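Local coordinates for membrane lipoprotein TpN32 (Treponema pallidum, PDB 1XS5), which binds L-methionine in the cleft of a periplasmic-binding-protein fold and probably serves as the substrate-binding lipoprotein of a methionine uptake system, at residues 3-9 with 30-36; 85-90 with 164-170; 95-101 with 145-149; 113-118 with 132-138. All coordinates share one frame; numbering follows the deposited sequence. Where two conformers were deposited one is given.

Interaction 1. Residues 3-9 with 30-36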
loop_
_atom_site.group_PDB
_atom_site.type_symbol
_atom_site.label_atom_id
_atom_site.label_comp_id
_atom_site.label_asym_id
_atom_site.label_seq_id
_atom_site.Cartn_x
_atom_site.Cartn_y
_atom_site.Cartn_z
ATOM N N GLU A 3 -9.464 -24.646 14.653
ATOM C CA GLU A 3 -8.487 -24.779 13.576
ATOM C C GLU A 3 -7.824 -23.427 13.430
ATOM O O GLU A 3 -8.448 -22.391 13.701
ATOM C CB GLU A 3 -9.148 -25.100 12.248
ATOM C CG GLU A 3 -10.582 -25.513 12.335
ATOM C CD GLU A 3 -11.442 -24.716 11.370
ATOM O OE1 GLU A 3 -11.071 -24.635 10.172
ATOM O OE2 GLU A 3 -12.483 -24.172 11.811
ATOM N N THR A 4 -6.579 -23.429 12.980
ATOM C CA THR A 4 -5.840 -22.172 12.806
ATOM C C THR A 4 -5.564 -21.872 11.330
ATOM O O THR A 4 -5.302 -22.783 10.570
ATOM C CB THR A 4 -4.448 -22.244 13.540
ATOM O OG1 THR A 4 -4.658 -22.460 14.948
ATOM C CG2 THR A 4 -3.668 -20.949 13.346
ATOM N N VAL A 5 -5.655 -20.592 10.931
ATOM C CA VAL A 5 -5.288 -20.184 9.567
ATOM C C VAL A 5 -4.328 -18.993 9.717
ATOM O O VAL A 5 -4.557 -18.109 10.532
ATOM C CB VAL A 5 -6.515 -19.792 8.722
ATOM C CG1 VAL A 5 -7.443 -21.003 8.612
ATOM C CG2 VAL A 5 -7.247 -18.635 9.337
ATOM N N GLY A 6 -3.244 -18.992 8.952
ATOM C CA GLY A 6 -2.280 -17.905 9.052
ATOM C C GLY A 6 -2.559 -16.813 8.042
ATOM O O GLY A 6 -2.946 -17.109 6.921
ATOM N N VAL A 7 -2.401 -15.549 8.449
ATOM C CA VAL A 7 -2.578 -14.425 7.536
ATOM C C VAL A 7 -1.305 -13.597 7.693
ATOM O O VAL A 7 -0.985 -13.172 8.801
ATOM C CB VAL A 7 -3.825 -13.567 7.888
ATOM C CG1 VAL A 7 -3.837 -13.267 9.387
ATOM C CG2 VAL A 7 -3.815 -12.227 7.057
ATOM N N GLY A 8 -0.575 -13.407 6.589
ATOM C CA GLY A 8 0.658 -12.620 6.623
ATOM C C GLY A 8 0.376 -11.123 6.631
ATOM O O GLY A 8 -0.527 -10.640 5.911
ATOM N N VAL A 9 1.119 -10.388 7.452
ATOM C CA VAL A 9 0.945 -8.915 7.520
ATOM C C VAL A 9 2.353 -8.302 7.546
ATOM O O VAL A 9 3.304 -8.967 7.954
ATOM C CB VAL A 9 0.131 -8.516 8.813
ATOM C CG1 VAL A 9 1.018 -8.654 10.062
ATOM C CG2 VAL A 9 -0.435 -7.101 8.681
ATOM N N ILE A 30 -12.624 -19.890 14.685
ATOM C CA ILE A 30 -11.511 -19.850 13.735
ATOM C C ILE A 30 -10.451 -19.076 14.478
ATOM O O ILE A 30 -10.714 -17.990 15.032
ATOM C CB ILE A 30 -11.870 -19.098 12.419
ATOM C CG1 ILE A 30 -12.880 -19.908 11.604
ATOM C CG2 ILE A 30 -10.596 -18.910 11.549
ATOM C CD1 ILE A 30 -13.603 -19.093 10.532
ATOM N N GLU A 31 -9.261 -19.652 14.553
ATOM C CA GLU A 31 -8.187 -18.975 15.226
ATOM C C GLU A 31 -7.294 -18.390 14.152
ATOM O O GLU A 31 -6.622 -19.108 13.427
ATOM C CB GLU A 31 -7.371 -19.916 16.095
ATOM C CG GLU A 31 -6.276 -19.142 16.790
ATOM C CD GLU A 31 -5.400 -20.040 17.618
ATOM O OE1 GLU A 31 -4.951 -21.076 17.068
ATOM O OE2 GLU A 31 -5.163 -19.706 18.805
ATOM N N LEU A 32 -7.323 -17.072 14.058
ATOM C CA LEU A 32 -6.568 -16.355 13.056
ATOM C C LEU A 32 -5.188 -16.104 13.652
ATOM O O LEU A 32 -5.069 -15.462 14.704
ATOM C CB LEU A 32 -7.285 -15.022 12.742
ATOM C CG LEU A 32 -6.763 -14.201 11.548
ATOM C CD1 LEU A 32 -6.714 -15.074 10.309
ATOM C CD2 LEU A 32 -7.666 -12.973 11.312
ATOM N N ARG A 33 -4.162 -16.667 13.014
ATOM C CA ARG A 33 -2.785 -16.470 13.461
ATOM C C ARG A 33 -2.210 -15.347 12.574
ATOM O O ARG A 33 -2.156 -15.497 11.346
ATOM C CB ARG A 33 -2.012 -17.782 13.261
ATOM C CG ARG A 33 -0.544 -17.719 13.655
ATOM C CD ARG A 33 0.003 -19.166 13.643
ATOM N NE ARG A 33 0.057 -19.715 12.286
ATOM C CZ ARG A 33 1.035 -19.498 11.428
ATOM N NH1 ARG A 33 2.069 -18.741 11.772
ATOM N NH2 ARG A 33 0.983 -20.041 10.211
ATOM N N ILE A 34 -1.790 -14.239 13.180
ATOM C CA ILE A 34 -1.250 -13.103 12.437
ATOM C C ILE A 34 0.251 -13.288 12.383
ATOM O O ILE A 34 0.938 -13.303 13.413
ATOM C CB ILE A 34 -1.632 -11.760 13.118
ATOM C CG1 ILE A 34 -3.184 -11.638 13.175
ATOM C CG2 ILE A 34 -1.076 -10.587 12.318
ATOM C CD1 ILE A 34 -3.687 -10.345 13.872
ATOM N N VAL A 35 0.752 -13.478 11.171
ATOM C CA VAL A 35 2.159 -13.779 10.948
ATOM C C VAL A 35 2.857 -12.533 10.405
ATOM O O VAL A 35 2.490 -12.023 9.345
ATOM C CB VAL A 35 2.246 -14.938 9.927
ATOM C CG1 VAL A 35 3.713 -15.390 9.745
ATOM C CG2 VAL A 35 1.308 -16.092 10.387
ATOM N N GLU A 36 3.873 -12.059 11.109
ATOM C CA GLU A 36 4.558 -10.822 10.722
ATOM C C GLU A 36 5.797 -11.015 9.857
ATOM O O GLU A 36 6.742 -11.723 10.238
ATOM C CB GLU A 36 4.940 -10.056 12.000
ATOM C CG GLU A 36 3.883 -10.127 13.103
ATOM C CD GLU A 36 4.430 -9.709 14.487
ATOM O OE1 GLU A 36 5.029 -8.620 14.585
ATOM O OE2 GLU A 36 4.261 -10.469 15.476
#

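Interaction 2. Residues 85-90 with 164-170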
loop_
_atom_site.group_PDB
_atom_site.type_symbol
_atom_site.label_atom_id
_atom_site.label_comp_id
_atom_site.label_asym_id
_atom_site.label_seq_id
_atom_site.Cartn_x
_atom_site.Cartn_y
_atom_site.Cartn_z
ATOM N N LEU A 85 -1.819 7.849 -1.322
ATOM C CA LEU A 85 -0.376 8.111 -1.478
ATOM C C LEU A 85 -0.218 9.634 -1.571
ATOM O O LEU A 85 -1.011 10.302 -2.268
ATOM C CB LEU A 85 0.105 7.499 -2.780
ATOM C CG LEU A 85 1.593 7.636 -3.075
ATOM C CD1 LEU A 85 2.348 6.758 -2.072
ATOM C CD2 LEU A 85 1.864 7.151 -4.479
ATOM N N ALA A 86 0.792 10.184 -0.888
ATOM C CA ALA A 86 1.021 11.625 -0.920
ATOM C C ALA A 86 2.508 11.993 -0.997
ATOM O O ALA A 86 3.365 11.185 -0.634
ATOM C CB ALA A 86 0.436 12.268 0.371
ATOM N N LEU A 87 2.766 13.208 -1.467
ATOM C CA LEU A 87 4.106 13.801 -1.499
ATOM C C LEU A 87 4.201 14.569 -0.191
ATOM O O LEU A 87 3.315 15.336 0.135
ATOM C CB LEU A 87 4.234 14.796 -2.657
ATOM C CG LEU A 87 5.480 15.700 -2.651
ATOM C CD1 LEU A 87 6.785 14.900 -2.800
ATOM C CD2 LEU A 87 5.367 16.660 -3.851
ATOM N N TYR A 88 5.270 14.347 0.565
ATOM C CA TYR A 88 5.516 15.009 1.837
ATOM C C TYR A 88 6.843 15.742 1.711
ATOM O O TYR A 88 7.658 15.417 0.845
ATOM C CB TYR A 88 5.647 13.968 2.969
ATOM C CG TYR A 88 4.405 13.106 3.195
ATOM C CD1 TYR A 88 3.360 13.558 4.001
ATOM C CD2 TYR A 88 4.275 11.870 2.574
ATOM C CE1 TYR A 88 2.193 12.777 4.186
ATOM C CE2 TYR A 88 3.132 11.085 2.748
ATOM C CZ TYR A 88 2.104 11.550 3.556
ATOM O OH TYR A 88 0.978 10.794 3.707
ATOM N N SER A 89 7.087 16.710 2.584
ATOM C CA SER A 89 8.363 17.435 2.542
ATOM C C SER A 89 8.826 17.775 3.953
ATOM O O SER A 89 8.024 18.123 4.796
ATOM C CB SER A 89 8.236 18.740 1.753
ATOM O OG SER A 89 9.483 19.460 1.800
ATOM N N ARG A 90 10.128 17.687 4.192
ATOM C CA ARG A 90 10.669 17.953 5.519
ATOM C C ARG A 90 10.602 19.429 5.809
ATOM O O ARG A 90 10.614 19.839 6.971
ATOM C CB ARG A 90 12.136 17.517 5.599
ATOM C CG ARG A 90 13.092 18.326 4.697
ATOM C CD ARG A 90 14.466 17.658 4.651
ATOM N NE ARG A 90 15.390 18.211 3.652
ATOM C CZ ARG A 90 16.287 19.157 3.916
ATOM N NH1 ARG A 90 16.383 19.672 5.141
ATOM N NH2 ARG A 90 17.107 19.576 2.970
ATOM N N GLN A 164 16.591 13.976 4.741
ATOM C CA GLN A 164 17.759 14.246 3.926
ATOM C C GLN A 164 17.452 14.555 2.447
ATOM O O GLN A 164 18.365 14.697 1.634
ATOM C CB GLN A 164 18.729 13.068 4.017
ATOM C CG GLN A 164 19.471 12.960 5.370
ATOM C CD GLN A 164 18.636 12.336 6.476
ATOM O OE1 GLN A 164 18.111 11.245 6.326
ATOM N NE2 GLN A 164 18.514 13.035 7.596
ATOM N N VAL A 165 16.173 14.604 2.083
ATOM C CA VAL A 165 15.786 14.931 0.704
ATOM C C VAL A 165 14.791 16.098 0.760
ATOM O O VAL A 165 14.292 16.436 1.806
ATOM C CB VAL A 165 15.117 13.727 -0.025
ATOM C CG1 VAL A 165 16.137 12.576 -0.183
ATOM C CG2 VAL A 165 13.903 13.224 0.787
ATOM N N ASP A 166 14.507 16.709 -0.379
ATOM C CA ASP A 166 13.571 17.833 -0.408
ATOM C C ASP A 166 12.117 17.379 -0.250
ATOM O O ASP A 166 11.293 18.106 0.311
ATOM C CB ASP A 166 13.756 18.603 -1.728
ATOM C CG ASP A 166 15.155 19.227 -1.826
ATOM O OD1 ASP A 166 15.481 20.019 -0.913
ATOM O OD2 ASP A 166 15.902 18.922 -2.789
ATOM N N GLY A 167 11.801 16.201 -0.781
ATOM C CA GLY A 167 10.450 15.665 -0.609
ATOM C C GLY A 167 10.463 14.153 -0.814
ATOM O O GLY A 167 11.471 13.587 -1.253
ATOM N N ALA A 168 9.347 13.487 -0.507
ATOM C CA ALA A 168 9.255 12.057 -0.709
ATOM C C ALA A 168 7.796 11.672 -0.875
ATOM O O ALA A 168 6.915 12.242 -0.183
ATOM C CB ALA A 168 9.822 11.311 0.494
ATOM N N VAL A 169 7.549 10.746 -1.798
ATOM C CA VAL A 169 6.179 10.212 -2.037
ATOM C C VAL A 169 6.186 8.932 -1.201
ATOM O O VAL A 169 6.860 7.958 -1.559
ATOM C CB VAL A 169 5.982 9.913 -3.521
ATOM C CG1 VAL A 169 4.623 9.286 -3.757
ATOM C CG2 VAL A 169 6.089 11.267 -4.322
ATOM N N ILE A 170 5.411 8.930 -0.102
ATOM C CA ILE A 170 5.449 7.821 0.854
ATOM C C ILE A 170 4.149 7.060 0.986
ATOM O O ILE A 170 3.099 7.680 1.154
ATOM C CB ILE A 170 5.906 8.349 2.268
ATOM C CG1 ILE A 170 7.241 9.099 2.124
ATOM C CG2 ILE A 170 6.204 7.147 3.250
ATOM C CD1 ILE A 170 7.719 9.817 3.387
HETATM O O HOH W 1 0.698 8.669 2.059
HETATM O O HOH W 2 11.739 15.861 2.615
#

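Interaction 3. Residues 95-101 with 145-149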
loop_
_atom_site.group_PDB
_atom_site.type_symbol
_atom_site.label_atom_id
_atom_site.label_comp_id
_atom_site.label_asym_id
_atom_site.label_seq_id
_atom_site.Cartn_x
_atom_site.Cartn_y
_atom_site.Cartn_z
ATOM N N VAL A 95 3.548 22.765 -2.782
ATOM C CA VAL A 95 4.064 22.133 -3.944
ATOM C C VAL A 95 4.850 23.113 -4.840
ATOM O O VAL A 95 5.850 22.736 -5.455
ATOM C CB VAL A 95 2.842 21.415 -4.605
ATOM C CG1 VAL A 95 2.026 22.403 -5.411
ATOM C CG2 VAL A 95 3.259 20.170 -5.323
ATOM N N SER A 96 4.470 24.392 -4.877
ATOM C CA SER A 96 5.193 25.331 -5.731
ATOM C C SER A 96 6.482 25.850 -5.097
ATOM O O SER A 96 7.233 26.577 -5.742
ATOM C CB SER A 96 4.310 26.531 -6.128
ATOM O OG SER A 96 3.880 27.217 -4.975
ATOM N N ASP A 97 6.714 25.485 -3.841
ATOM C CA ASP A 97 7.917 25.887 -3.103
ATOM C C ASP A 97 9.156 25.137 -3.621
ATOM O O ASP A 97 10.275 25.621 -3.452
ATOM C CB ASP A 97 7.803 25.535 -1.607
ATOM C CG ASP A 97 7.015 26.553 -0.780
ATOM O OD1 ASP A 97 6.708 27.638 -1.274
ATOM O OD2 ASP A 97 6.719 26.248 0.411
ATOM N N PHE A 98 8.981 23.953 -4.219
ATOM C CA PHE A 98 10.128 23.169 -4.685
ATOM C C PHE A 98 10.967 23.843 -5.747
ATOM O O PHE A 98 10.488 24.124 -6.837
ATOM C CB PHE A 98 9.717 21.784 -5.234
ATOM C CG PHE A 98 9.277 20.807 -4.164
ATOM C CD1 PHE A 98 8.009 20.888 -3.615
ATOM C CD2 PHE A 98 10.142 19.826 -3.693
ATOM C CE1 PHE A 98 7.612 20.002 -2.607
ATOM C CE2 PHE A 98 9.749 18.947 -2.686
ATOM C CZ PHE A 98 8.497 19.030 -2.146
ATOM N N PRO A 99 12.247 24.096 -5.438
ATOM C CA PRO A 99 13.161 24.735 -6.376
ATOM C C PRO A 99 13.582 23.768 -7.469
ATOM O O PRO A 99 13.428 22.557 -7.329
ATOM C CB PRO A 99 14.329 25.118 -5.489
ATOM C CG PRO A 99 14.372 23.974 -4.526
ATOM C CD PRO A 99 12.917 23.849 -4.152
ATOM N N ALA A 100 14.102 24.310 -8.570
ATOM C CA ALA A 100 14.606 23.480 -9.649
ATOM C C ALA A 100 15.691 22.648 -8.997
ATOM O O ALA A 100 16.337 23.098 -8.048
ATOM C CB ALA A 100 15.214 24.336 -10.752
ATOM N N GLY A 101 15.903 21.437 -9.495
ATOM C CA GLY A 101 16.916 20.600 -8.898
ATOM C C GLY A 101 16.504 19.894 -7.606
ATOM O O GLY A 101 17.261 19.068 -7.131
ATOM N N VAL A 145 9.374 18.928 -16.126
ATOM C CA VAL A 145 8.903 20.321 -16.039
ATOM C C VAL A 145 9.457 21.204 -14.911
ATOM O O VAL A 145 9.808 22.380 -15.141
ATOM C CB VAL A 145 7.323 20.295 -15.964
ATOM C CG1 VAL A 145 6.737 21.638 -15.533
ATOM C CG2 VAL A 145 6.783 19.962 -17.345
ATOM N N ARG A 146 9.538 20.651 -13.698
ATOM C CA ARG A 146 10.043 21.419 -12.562
ATOM C C ARG A 146 11.536 21.183 -12.309
ATOM O O ARG A 146 12.072 21.674 -11.313
ATOM C CB ARG A 146 9.258 21.075 -11.285
ATOM C CG ARG A 146 7.779 21.463 -11.303
ATOM C CD ARG A 146 7.575 22.964 -11.333
ATOM N NE ARG A 146 6.638 23.364 -10.293
ATOM C CZ ARG A 146 6.892 23.258 -8.993
ATOM N NH1 ARG A 146 8.053 22.778 -8.587
ATOM N NH2 ARG A 146 5.978 23.611 -8.102
ATOM N N ASN A 147 12.191 20.438 -13.204
ATOM C CA ASN A 147 13.625 20.120 -13.064
ATOM C C ASN A 147 13.926 19.454 -11.718
ATOM O O ASN A 147 14.656 20.003 -10.901
ATOM C CB ASN A 147 14.420 21.394 -13.175
ATOM C CG ASN A 147 14.253 22.049 -14.522
ATOM O OD1 ASN A 147 14.565 21.446 -15.554
ATOM N ND2 ASN A 147 13.741 23.283 -14.532
ATOM N N VAL A 148 13.367 18.262 -11.510
ATOM C CA VAL A 148 13.498 17.496 -10.263
ATOM C C VAL A 148 14.352 16.234 -10.399
ATOM O O VAL A 148 14.381 15.587 -11.448
ATOM C CB VAL A 148 12.073 17.076 -9.765
ATOM C CG1 VAL A 148 12.163 15.843 -8.820
ATOM C CG2 VAL A 148 11.412 18.255 -9.052
ATOM N N VAL A 149 15.038 15.865 -9.323
ATOM C CA VAL A 149 15.865 14.659 -9.335
ATOM C C VAL A 149 15.019 13.611 -8.613
ATOM O O VAL A 149 14.672 13.826 -7.456
ATOM C CB VAL A 149 17.193 14.866 -8.492
ATOM C CG1 VAL A 149 17.936 13.583 -8.360
ATOM C CG2 VAL A 149 18.048 15.949 -9.089
HETATM O O HOH W 3 10.652 23.626 -9.222
#

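Interaction 4. Residues 113-118 with 132-138. With MET (methionine), chain B.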
loop_
_atom_site.group_PDB
_atom_site.type_symbol
_atom_site.label_atom_id
_atom_site.label_comp_id
_atom_site.label_asym_id
_atom_site.label_seq_id
_atom_site.Cartn_x
_atom_site.Cartn_y
_atom_site.Cartn_z
ATOM N N GLU A 113 6.124 2.651 -7.840
ATOM C CA GLU A 113 6.958 3.679 -8.456
ATOM C C GLU A 113 6.102 4.375 -9.511
ATOM O O GLU A 113 6.117 5.605 -9.596
ATOM C CB GLU A 113 8.171 3.079 -9.175
ATOM C CG GLU A 113 9.119 4.144 -9.688
ATOM C CD GLU A 113 10.468 3.570 -10.132
ATOM O OE1 GLU A 113 10.910 2.528 -9.585
ATOM O OE2 GLU A 113 11.082 4.175 -11.025
ATOM N N ALA A 114 5.402 3.583 -10.336
ATOM C CA ALA A 114 4.529 4.167 -11.375
ATOM C C ALA A 114 3.466 5.037 -10.737
ATOM O O ALA A 114 3.163 6.091 -11.218
ATOM C CB ALA A 114 3.827 3.047 -12.178
ATOM N N ARG A 115 2.862 4.534 -9.665
ATOM C CA ARG A 115 1.818 5.251 -8.930
ATOM C C ARG A 115 2.327 6.604 -8.435
ATOM O O ARG A 115 1.625 7.626 -8.535
ATOM C CB ARG A 115 1.394 4.361 -7.754
ATOM C CG ARG A 115 0.261 4.886 -6.918
ATOM C CD ARG A 115 0.074 3.918 -5.757
ATOM N NE ARG A 115 -0.970 4.366 -4.846
ATOM C CZ ARG A 115 -1.134 3.812 -3.659
ATOM N NH1 ARG A 115 -0.296 2.850 -3.317
ATOM N NH2 ARG A 115 -2.130 4.173 -2.851
ATOM N N ALA A 116 3.546 6.603 -7.885
ATOM C CA ALA A 116 4.154 7.823 -7.371
ATOM C C ALA A 116 4.493 8.795 -8.528
ATOM O O ALA A 116 4.324 10.002 -8.404
ATOM C CB ALA A 116 5.426 7.482 -6.580
ATOM N N LEU A 117 4.965 8.243 -9.649
ATOM C CA LEU A 117 5.295 9.069 -10.824
ATOM C C LEU A 117 4.010 9.745 -11.370
ATOM O O LEU A 117 4.052 10.918 -11.769
ATOM C CB LEU A 117 5.975 8.183 -11.887
ATOM C CG LEU A 117 7.415 7.746 -11.497
ATOM C CD1 LEU A 117 7.962 6.710 -12.543
ATOM C CD2 LEU A 117 8.328 8.941 -11.445
ATOM N N ARG A 118 2.883 9.019 -11.352
ATOM C CA ARG A 118 1.614 9.593 -11.817
ATOM C C ARG A 118 1.051 10.647 -10.826
ATOM O O ARG A 118 0.296 11.561 -11.207
ATOM C CB ARG A 118 0.622 8.478 -12.145
ATOM C CG ARG A 118 1.164 7.647 -13.292
ATOM C CD ARG A 118 0.139 7.182 -14.312
ATOM N NE ARG A 118 0.781 6.649 -15.529
ATOM C CZ ARG A 118 1.216 5.395 -15.685
ATOM N NH1 ARG A 118 1.082 4.492 -14.696
ATOM N NH2 ARG A 118 1.786 5.044 -16.837
ATOM N N SER A 132 3.294 3.925 -21.194
ATOM C CA SER A 132 3.982 3.479 -19.963
ATOM C C SER A 132 3.438 2.271 -19.195
ATOM O O SER A 132 4.204 1.410 -18.742
ATOM C CB SER A 132 4.118 4.653 -18.995
ATOM O OG SER A 132 4.791 5.718 -19.629
ATOM N N GLY A 133 2.130 2.224 -19.010
ATOM C CA GLY A 133 1.543 1.100 -18.314
ATOM C C GLY A 133 1.554 1.174 -16.809
ATOM O O GLY A 133 2.063 2.104 -16.196
ATOM N N LEU A 134 1.011 0.128 -16.213
ATOM C CA LEU A 134 0.873 0.024 -14.775
ATOM C C LEU A 134 2.197 -0.100 -14.008
ATOM O O LEU A 134 2.252 0.212 -12.823
ATOM C CB LEU A 134 -0.071 -1.169 -14.499
ATOM C CG LEU A 134 -0.847 -1.292 -13.185
ATOM C CD1 LEU A 134 -1.763 -0.086 -12.996
ATOM C CD2 LEU A 134 -1.674 -2.586 -13.216
ATOM N N PHE A 135 3.258 -0.565 -14.669
ATOM C CA PHE A 135 4.566 -0.742 -14.006
ATOM C C PHE A 135 5.673 0.217 -14.467
ATOM O O PHE A 135 6.875 -0.095 -14.394
ATOM C CB PHE A 135 5.025 -2.200 -14.144
ATOM C CG PHE A 135 3.978 -3.188 -13.748
ATOM C CD1 PHE A 135 3.219 -2.991 -12.589
ATOM C CD2 PHE A 135 3.661 -4.256 -14.578
ATOM C CE1 PHE A 135 2.165 -3.815 -12.275
ATOM C CE2 PHE A 135 2.581 -5.109 -14.255
ATOM C CZ PHE A 135 1.834 -4.875 -13.096
ATOM N N ALA A 136 5.252 1.395 -14.919
ATOM C CA ALA A 136 6.141 2.442 -15.402
ATOM C C ALA A 136 7.210 2.828 -14.368
ATOM O O ALA A 136 6.952 2.789 -13.144
ATOM C CB ALA A 136 5.295 3.678 -15.774
ATOM N N THR A 137 8.408 3.187 -14.849
ATOM C CA THR A 137 9.472 3.627 -13.938
ATOM C C THR A 137 10.042 4.964 -14.369
ATOM O O THR A 137 9.584 5.568 -15.322
ATOM C CB THR A 137 10.649 2.624 -13.870
ATOM O OG1 THR A 137 11.190 2.450 -15.187
ATOM C CG2 THR A 137 10.193 1.277 -13.285
ATOM N N VAL A 138 11.085 5.409 -13.687
ATOM C CA VAL A 138 11.686 6.675 -14.013
ATOM C C VAL A 138 12.158 6.745 -15.473
ATOM O O VAL A 138 12.238 7.845 -16.020
ATOM C CB VAL A 138 12.891 6.977 -13.086
ATOM C CG1 VAL A 138 12.405 7.145 -11.647
ATOM C CG2 VAL A 138 13.924 5.819 -13.193
HETATM N N MET B . -0.326 -0.221 1.988
HETATM C CA MET B . 0.382 0.059 0.686
HETATM C C MET B . -0.281 1.176 -0.149
HETATM O O MET B . 0.440 2.077 -0.645
HETATM C CB MET B . 0.442 -1.221 -0.176
HETATM C CG MET B . 1.389 -1.071 -1.348
HETATM S SD MET B . 1.477 -2.518 -2.427
HETATM C CE MET B . 2.601 -3.560 -1.404
HETATM O OXT MET B . -1.522 1.132 -0.302
#

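Interaction 1. Residues 3-9 with 30-36
Strands 3-9 and 30-36 are the two parallel strands of a beta-alpha-beta unit, joined through helix 14-26; strand 30-36 forms the outer edge of the six-stranded sheet of one lobe of the binding-protein fold. Their backbones alternate as donors and acceptors: Glu31 N to Glu3 O, Val5 N to Glu31 O, Arg33 N to Val5 O, Val7 N to Arg33 O, Val35 N to Val7 O and Val9 N to Val35 O. The bond from Val35 N to Val7 O (3.0 Å) is nearly straight at the hydrogen (176°). On the face carrying Val5, Val7 and Val9, the CD1 methyl of Leu32 sits between Val7 CG1 (3.5 Å) and Val5 CG2 (3.7 Å), while Ile34 CG2 meets Val9 CG1 at 3.6 Å. Helices 14-26 and 210-219 pack against this aliphatic layer. Gly6 and Gly8 fall on the other face, where the bent Arg33 chain passes over Gly6 and the edge of its guanidinium lies near Thr4 CG2. Beside it, Thr4 and Glu31 run side by side; an extended Glu31 chain (chi1 -179°) brings OE1 level with the hydroxyl, and Thr4 OG1 donates to the anti lone pair of Glu31 OE1 at 2.5 Å.

Interaction 2. Residues 85-90 with 164-170
Tyr88 packs its ring carbons CD2 and CE2 on Ile170, CD2 lying 3.9 Å from Ile170 CB, and the two side chains cross at about a right angle. With chi1 at -61° the ring runs back along the strand pair, so that its in-plane edge faces Ile170 O and its hydroxyl reaches a water. Tyr88 OH donates to this water (2.7 Å), which in turn donates to Ile170 O; a weak bond from Ala86 N also ends on it. The water thus ties the phenol to the backbones of both strands and satisfies a carbonyl at the end of the pairing. Antiparallel bonds join Tyr88 and Ala168 in both directions, with Tyr88 N 2.8 Å from Ala168 O, and Ile170 N adds a bond to Ala86 O. Across the sheet from the tyrosine, Val169 sits between two leucines: its CG1 packs on Leu85 CG at 3.5 Å and its CG2 faces Leu87 CD1 at 4.0 Å. Beyond the strands, Ser89 OG donates to Asp166 O (2.7 Å), almost straight in line with the carbonyl. Arg90, extended from CG to NE, directs NE to Val165 O at 2.8 Å; the oxygen lies in the guanidinium plane, but the nitrogen stands above the carbonyl plane. A second water links Arg90 N to the same oxygen. The pair belongs to the mixed five-stranded sheet of the second alpha/beta lobe, with helix 110-122 packed over Leu85 and Val169 on one face and Leu85 reaching close to the bound methionine.

Interaction 3. Residues 95-101 with 145-149
Arg146 reaches from its own loop across to residues 95-98, and its side chain, in the one of two deposited conformers described here, lets this residue contribute the largest share of any to the contact. From CB the chain leaves beside the backbone N and bends twice, at chi2 (-67°) and again at chi3, which turns the guanidinium toward the loop that holds Val95 and Phe98. The side chain also packs on Phe125, a residue outside the two segments. At the tip, NH2 donates to Val95 O at 2.8 Å, with the nitrogen standing above the carbonyl plane instead of on a lone pair, and the oxygen tilted 17° from the guanidinium plane. The same nitrogen comes up to Ser96 CA, which lies at the edge of the group. NH1 lies 3.3 Å from Phe98 O and makes a weak bond to a water; that water donates to Arg146 O at 3.2 Å, while its link to Phe98 O is modelled too short and remains doubtful. Farther along, the two backbones come together directly. Ala100 CA points its hydrogen almost straight at Arg146 O (3.5 Å, 173° at the hydrogen), and Ala100 CB touches Asn147 CB at 3.9 Å. Gly101 N points at Asn147 O, but the modelled separation is too short for the bond's geometry to be trusted. The two loops lead into the neighbouring parallel strands 103-107 and 149-153. Because the arginine meets neutral carbonyls here, its charge is probably eased by backbone dipoles and water, without a carboxylate from either segment.

Interaction 4. Residues 113-118 with 132-138
This is a helix-to-loop contact beside the ligand cleft: one side of helix 110-122 receives the loop 132-138, which includes a type I turn from Gly133 to Ala136. Ala114 faces the turn, its CB lying 3.3 Å from both Leu134 O and Ala136 O and 3.9 Å from Ala136 CB; the small methyl lets the loop backbone come close to the helix. One turn on, Leu117 pushes its CD1 against the backbone of the loop, 3.3 Å from Thr137 C. Polar grips lie on both flanks. Glu113, extended with CG anti to the backbone N (chi1 -174°), accepts from Val138 N at OE2 (2.9 Å), on the anti side and 23° out of the carboxylate plane. Arg118 instead bends at chi2, and its NH1 and NH2 both take hold of Gly133 O end-on, each at 3.0 Å; the oxygen is in the guanidinium plane, while both nitrogens approach from one face of the carbonyl. Arg115 leaves the helix in another direction, extended toward the ligand, and NH1 donates to the methionine carboxylate oxygen O at 2.9 Å, with Glu190 and Asn112 as further partners. The two bonds hold the end of the Arg118 guanidinium on one carbonyl oxygen, and the hydrogen bond from Val138 N should favour an ionised Glu113, although Glu152 close by would probably work against it.

Interaction 1 belongs to one lobe and lies across the chain's centre from interactions 2, 3 and 4, its atoms never nearer than about 16 Å to interaction 2 or 4. Interaction 2 is buried, 1 and 4 are partly buried, and 3 lies at the surface. Interactions 2 and 4 share helix 110-122: Val169 CG1 meets Ala116 CB at 3.4 Å, and Leu85 packs on Arg115, so the strand pair backs the helix that presents an arginine to methionine. The ring of Phe98 from interaction 3 packs on Asp166 and Ser89 (CE2 to Asp166 O, CZ to Ser89 CB). Strand ladders with aliphatic layers mark interactions 1 and 2; 3 and 4 rely more on arginines reaching loop carbonyls.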